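Local coordinates for protein adhesin competence repressor (Streptococcus pyogenes serotype M3, PDB 5JLU) that represses transcription by binding DNA in response to zinc, as a zinc-sensing regulator of the MarR family, at residues Gln43-Met48 with Ser109-His114; Gln81-Gly86 with Glu102-Ile107. One frame throughout, in Å; residues are numbered along the deposited sequence.

Contact 1. Residues Gln43-Met48 with Ser109-His114. With ZN (zinc ion), chain B.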
loop_
_atom_site.group_PDB
_atom_site.type_symbol
_atom_site.label_atom_id
_atom_site.label_comp_id
_atom_site.label_asym_id
_atom_site.label_seq_id
_atom_site.Cartn_x
_atom_site.Cartn_y
_atom_site.Cartn_z
ATOM N N GLN A 43 11.362 4.688 -2.743
ATOM C CA GLN A 43 12.221 5.730 -3.268
ATOM C C GLN A 43 11.743 7.098 -2.894
ATOM O O GLN A 43 12.578 7.922 -2.510
ATOM C CB GLN A 43 12.397 5.614 -4.793
ATOM C CG GLN A 43 13.130 4.373 -5.250
ATOM C CD GLN A 43 13.111 4.260 -6.801
ATOM O OE1 GLN A 43 12.077 4.504 -7.458
ATOM N NE2 GLN A 43 14.255 3.963 -7.376
ATOM N N GLU A 44 10.426 7.343 -2.893
ATOM C CA GLU A 44 9.966 8.671 -2.458
ATOM C C GLU A 44 10.254 8.927 -0.977
ATOM O O GLU A 44 10.479 10.081 -0.590
ATOM C CB GLU A 44 8.447 8.848 -2.633
ATOM C CG GLU A 44 7.985 8.967 -4.055
ATOM C CD GLU A 44 6.446 8.877 -4.217
ATOM O OE1 GLU A 44 5.744 8.103 -3.520
ATOM O OE2 GLU A 44 5.903 9.630 -5.013
ATOM N N HIS A 45 10.201 7.875 -0.144
ATOM C CA HIS A 45 10.438 8.038 1.262
ATOM C C HIS A 45 11.929 8.115 1.606
ATOM O O HIS A 45 12.284 8.784 2.559
ATOM C CB HIS A 45 9.661 7.022 2.108
ATOM C CG HIS A 45 8.259 7.440 2.178
ATOM N ND1 HIS A 45 7.791 8.227 3.199
ATOM C CD2 HIS A 45 7.296 7.429 1.231
ATOM C CE1 HIS A 45 6.567 8.625 2.916
ATOM N NE2 HIS A 45 6.245 8.148 1.729
ATOM N N ILE A 46 12.774 7.517 0.770
ATOM C CA ILE A 46 14.205 7.817 0.829
ATOM C C ILE A 46 14.444 9.307 0.543
ATOM O O ILE A 46 15.180 10.011 1.275
ATOM C CB ILE A 46 15.000 6.930 -0.143
ATOM C CG1 ILE A 46 15.017 5.517 0.440
ATOM C CG2 ILE A 46 16.426 7.471 -0.394
ATOM C CD1 ILE A 46 15.538 4.458 -0.541
ATOM N N LEU A 47 13.880 9.790 -0.540
ATOM C CA LEU A 47 14.075 11.180 -0.886
ATOM C C LEU A 47 13.509 12.012 0.266
ATOM O O LEU A 47 14.207 12.897 0.720
ATOM C CB LEU A 47 13.464 11.548 -2.251
ATOM C CG LEU A 47 14.044 10.885 -3.519
ATOM C CD1 LEU A 47 13.251 11.292 -4.743
ATOM C CD2 LEU A 47 15.476 11.179 -3.802
ATOM N N MET A 48 12.304 11.702 0.797
ATOM C CA MET A 48 11.792 12.478 1.968
ATOM C C MET A 48 12.825 12.554 3.135
ATOM O O MET A 48 13.093 13.627 3.703
ATOM C CB MET A 48 10.455 11.911 2.455
ATOM C CG MET A 48 9.863 12.548 3.698
ATOM S SD MET A 48 8.199 11.944 4.068
ATOM C CE MET A 48 7.279 12.924 2.956
ATOM N N SER A 109 9.839 17.746 -2.553
ATOM C CA SER A 109 8.953 18.751 -1.962
ATOM C C SER A 109 7.527 18.481 -2.184
ATOM O O SER A 109 6.739 18.562 -1.272
ATOM C CB SER A 109 9.216 20.139 -2.558
ATOM O OG SER A 109 10.414 20.554 -2.039
ATOM N N GLU A 110 7.187 18.183 -3.417
ATOM C CA GLU A 110 5.820 17.764 -3.762
ATOM C C GLU A 110 5.271 16.527 -3.058
ATOM O O GLU A 110 4.066 16.416 -2.734
ATOM C CB GLU A 110 5.736 17.486 -5.263
ATOM C CG GLU A 110 4.377 17.017 -5.812
ATOM C CD GLU A 110 3.183 18.002 -5.564
ATOM O OE1 GLU A 110 2.022 17.598 -5.823
ATOM O OE2 GLU A 110 3.369 19.179 -5.135
ATOM N N HIS A 111 6.109 15.524 -2.936
ATOM C CA HIS A 111 5.707 14.347 -2.202
ATOM C C HIS A 111 5.540 14.721 -0.718
ATOM O O HIS A 111 4.579 14.319 -0.103
ATOM C CB HIS A 111 6.739 13.244 -2.393
ATOM C CG HIS A 111 6.508 12.073 -1.527
ATOM N ND1 HIS A 111 7.287 11.794 -0.419
ATOM C CD2 HIS A 111 5.532 11.136 -1.569
ATOM C CE1 HIS A 111 6.824 10.695 0.145
ATOM N NE2 HIS A 111 5.750 10.290 -0.528
ATOM N N THR A 112 6.422 15.560 -0.184
ATOM C CA THR A 112 6.313 15.995 1.194
ATOM C C THR A 112 5.060 16.815 1.439
ATOM O O THR A 112 4.485 16.775 2.526
ATOM C CB THR A 112 7.545 16.782 1.599
ATOM O OG1 THR A 112 8.646 15.896 1.686
ATOM C CG2 THR A 112 7.409 17.481 2.949
ATOM N N HIS A 113 4.629 17.540 0.425
ATOM C CA HIS A 113 3.493 18.442 0.560
ATOM C C HIS A 113 2.213 17.626 0.517
ATOM O O HIS A 113 1.276 17.904 1.277
ATOM C CB HIS A 113 3.542 19.571 -0.506
ATOM C CG HIS A 113 2.258 20.339 -0.621
ATOM N ND1 HIS A 113 1.864 21.296 0.302
ATOM C CD2 HIS A 113 1.250 20.238 -1.513
ATOM C CE1 HIS A 113 0.676 21.755 -0.031
ATOM N NE2 HIS A 113 0.287 21.137 -1.134
ATOM N N HIS A 114 2.160 16.610 -0.344
ATOM C CA HIS A 114 1.030 15.643 -0.323
ATOM C C HIS A 114 0.883 14.867 1.013
ATOM O O HIS A 114 -0.240 14.572 1.417
ATOM C CB HIS A 114 1.107 14.646 -1.504
ATOM C CG HIS A 114 0.775 15.258 -2.845
ATOM N ND1 HIS A 114 0.527 14.499 -3.972
ATOM C CD2 HIS A 114 0.625 16.553 -3.227
ATOM C CE1 HIS A 114 0.247 15.296 -4.989
ATOM N NE2 HIS A 114 0.296 16.548 -4.562
HETATM ZN ZN ZN B . 4.667 8.749 0.447
HETATM O O HOH W 1 5.234 7.377 -1.176
HETATM O O HOH W 2 3.487 7.114 1.262
HETATM O O HOH W 3 3.027 9.154 -0.670
#

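Contact 2. Residues Gln81-Gly86 with Glu102-Ile107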
loop_
_atom_site.group_PDB
_atom_site.type_symbol
_atom_site.label_atom_id
_atom_site.label_comp_id
_atom_site.label_asym_id
_atom_site.label_seq_id
_atom_site.Cartn_x
_atom_site.Cartn_y
_atom_site.Cartn_z
ATOM N N GLN A 81 18.746 7.672 -12.178
ATOM C CA GLN A 81 17.848 8.757 -12.634
ATOM C C GLN A 81 18.289 10.147 -12.240
ATOM O O GLN A 81 17.484 11.084 -12.280
ATOM C CB GLN A 81 16.436 8.479 -12.135
ATOM C CG GLN A 81 15.938 7.099 -12.621
ATOM C CD GLN A 81 14.532 6.783 -12.050
ATOM O OE1 GLN A 81 13.530 7.313 -12.525
ATOM N NE2 GLN A 81 14.464 5.946 -11.036
ATOM N N ASP A 82 19.556 10.289 -11.840
ATOM C CA ASP A 82 20.116 11.585 -11.489
ATOM C C ASP A 82 19.366 12.249 -10.325
ATOM O O ASP A 82 19.218 13.482 -10.276
ATOM C CB ASP A 82 20.093 12.491 -12.726
ATOM C CG ASP A 82 20.970 11.960 -13.859
ATOM O OD1 ASP A 82 22.140 11.555 -13.616
ATOM O OD2 ASP A 82 20.484 11.935 -15.005
ATOM N N MET A 83 18.916 11.437 -9.377
ATOM C CA MET A 83 18.116 11.945 -8.252
ATOM C C MET A 83 18.958 12.144 -6.991
ATOM O O MET A 83 18.652 12.975 -6.167
ATOM C CB MET A 83 16.955 10.957 -8.023
ATOM C CG MET A 83 15.618 11.610 -7.879
ATOM S SD MET A 83 15.119 12.517 -9.333
ATOM C CE MET A 83 13.841 11.412 -9.876
ATOM N N LEU A 84 20.009 11.353 -6.833
ATOM C CA LEU A 84 20.882 11.342 -5.633
ATOM C C LEU A 84 22.300 11.311 -6.063
ATOM O O LEU A 84 22.600 10.765 -7.096
ATOM C CB LEU A 84 20.734 10.021 -4.788
ATOM C CG LEU A 84 19.458 9.789 -4.001
ATOM C CD1 LEU A 84 19.402 8.549 -3.166
ATOM C CD2 LEU A 84 19.176 11.003 -3.154
ATOM N N ALA A 85 23.167 11.806 -5.198
ATOM C CA ALA A 85 24.588 11.677 -5.366
ATOM C C ALA A 85 25.160 11.283 -4.014
ATOM O O ALA A 85 24.690 11.722 -2.960
ATOM C CB ALA A 85 25.196 12.993 -5.835
ATOM N N GLY A 86 26.113 10.370 -4.080
ATOM C CA GLY A 86 26.787 9.821 -2.938
ATOM C C GLY A 86 28.134 10.519 -2.796
ATOM O O GLY A 86 28.784 10.840 -3.794
ATOM N N GLU A 102 19.835 18.637 -7.402
ATOM C CA GLU A 102 18.912 19.749 -7.664
ATOM C C GLU A 102 17.633 19.308 -8.284
ATOM O O GLU A 102 16.560 19.781 -7.913
ATOM C CB GLU A 102 19.543 20.826 -8.602
ATOM C CG GLU A 102 19.179 22.242 -8.158
ATOM C CD GLU A 102 19.470 22.486 -6.675
ATOM O OE1 GLU A 102 20.534 22.022 -6.169
ATOM O OE2 GLU A 102 18.618 23.120 -6.004
ATOM N N LEU A 103 17.769 18.433 -9.274
ATOM C CA LEU A 103 16.620 17.839 -9.969
ATOM C C LEU A 103 15.600 17.073 -9.050
ATOM O O LEU A 103 14.404 16.911 -9.401
ATOM C CB LEU A 103 17.172 16.875 -11.023
ATOM C CG LEU A 103 16.218 16.051 -11.874
ATOM C CD1 LEU A 103 15.554 16.982 -12.874
ATOM C CD2 LEU A 103 16.941 14.906 -12.584
ATOM N N ALA A 104 16.080 16.548 -7.921
ATOM C CA ALA A 104 15.206 15.735 -6.999
ATOM C C ALA A 104 14.374 16.613 -6.097
ATOM O O ALA A 104 13.325 16.203 -5.644
ATOM C CB ALA A 104 16.061 14.850 -6.147
ATOM N N LYS A 105 14.874 17.811 -5.814
ATOM C CA LYS A 105 14.296 18.672 -4.777
ATOM C C LYS A 105 12.845 19.047 -4.988
ATOM O O LYS A 105 12.074 18.906 -4.059
ATOM C CB LYS A 105 15.160 19.914 -4.534
ATOM C CG LYS A 105 16.419 19.557 -3.759
ATOM C CD LYS A 105 17.444 20.678 -3.644
ATOM C CE LYS A 105 18.813 20.104 -3.299
ATOM N NZ LYS A 105 19.546 20.895 -2.273
ATOM N N PRO A 106 12.463 19.481 -6.206
ATOM C CA PRO A 106 11.030 19.676 -6.470
ATOM C C PRO A 106 10.218 18.406 -6.362
ATOM O O PRO A 106 9.079 18.482 -5.984
ATOM C CB PRO A 106 10.977 20.166 -7.937
ATOM C CG PRO A 106 12.407 20.189 -8.437
ATOM C CD PRO A 106 13.292 20.159 -7.218
ATOM N N ILE A 107 10.805 17.254 -6.712
ATOM C CA ILE A 107 10.089 15.974 -6.657
ATOM C C ILE A 107 9.822 15.600 -5.217
ATOM O O ILE A 107 8.710 15.313 -4.847
ATOM C CB ILE A 107 10.851 14.859 -7.374
ATOM C CG1 ILE A 107 11.330 15.309 -8.781
ATOM C CG2 ILE A 107 9.961 13.636 -7.517
ATOM C CD1 ILE A 107 10.245 15.909 -9.658
#

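Contact 1. Residues Gln43-Met48 with Ser109-His114
H45 and H111 meet at a zinc ion, each binding it through NE2, with the H45 NE2 to zinc and H111 NE2 to zinc distances both 2.1 Å. Their rings stand at 90° in an offset T-shaped pair: the edge of H111 is turned to the face of H45, and CE1 of H111 lies 3.1 Å from NE2 of H45. H115 supplies the third protein ligand. Three waters complete six-fold coordination; waters 3 and 2 lie across the metal from H45 and H111 respectively, consistent with an octahedral site whose three histidines share one face. E44 forms the second shell. Its OE1 accepts a hydrogen bond of 2.5 Å from water 1, tying the carboxylate to a metal-bound water; a negative charge here would probably help to offset the charge of the cation and polarise the bound water. The E44 side chain also covers one face of H111 in a CH-pi contact, CB being 3.6 Å from the ring centroid and almost on the ring normal. In this MarR-type winged helix-turn-helix protein, helix 41-52 belongs to the DNA-binding domain and helix 105-127 leads away from it, so the metal bridges these two elements. The short axes approach to 9.6 Å and cross nearly perpendicularly, at -97°. That gap is spanned largely by H111, whose CG is anti to the backbone N (chi1 172°), carrying the imidazole towards the other helix. On the ring side away from the metal, M48 bends at chi3 so that CE lies 3.6 Å from ND1 of H111 and 3.5 Å from OG1 of T112. Outermost, H45 packs on L64 of helix 57-64 and on N16 of the second subunit, while I46 faces L60 and A74.

Contact 2. Residues Gln81-Gly86 with Glu102-Ile107
M83, L103 and A104 carry most of this contact, with M83 and A104 forming its inner part. The methyl of A104 points at M83 and meets it twice: CB lies 3.2 Å from the carbonyl O of M83, a tight approach, and 3.7 Å from CG of the same residue. M83 then turns at chi2 (62°) and again at chi3 (109°), a bent course that lays SD alongside the alanine, 4.0 Å from CA of A104. L103 covers the outer side. Its CG is anti to the backbone N (chi1 177°), and CD2 does the touching, 3.5 Å from O of D82 and 4.0 Å from CB of D82. The same methyl is 4.4 Å from SD of M83, so the two larger side chains meet only loosely. No hydrogen bond passes between the two segments; apolar surface and carbonyl oxygens account for the interface. The contact lies at the base of the wing of the MarR winged helix-turn-helix: 81-86 runs from the end of helix 68-80 into strand 84-88, whereas the other segment, 102-107, leads from strand 96-100 into helix 105-127. The first turn is a Schellman motif with D82 as its C-prime residue; the positive phi of D82 ends the helix, and M83 N returns to L78 O. T101, just before E102, secures the turn to the second segment's approach, its OG1 hydrogen-bonded to D82 O and weakly to M83 O, while M83 and T101 also pair through their backbones. M83 reaches inward as well, packing on V37, L39, L47 and L78, and L84, whose CB points away from 102-107, packs among I75, L78, L47, L50 and L100.

How the contacts relate
The two contacts lie about 11 Å apart, centre to centre, and both draw on helix 105-127: contact 2 at its beginning, contact 1 a turn or so further on. In sequence the order is 43-48, 81-86, 102-107, 109-114, so contact 2 falls wholly between the halves of contact 1. Across the fold they meet through L47, whose CD2 is 3.8 Å from CD2 of L84 and whose CD1 is 3.9 Å from CG of M83. The zinc-bearing helix 41-52 thus shares one hydrophobic core with the wing, a continuity through which metal occupancy could plausibly influence the DNA-binding elements.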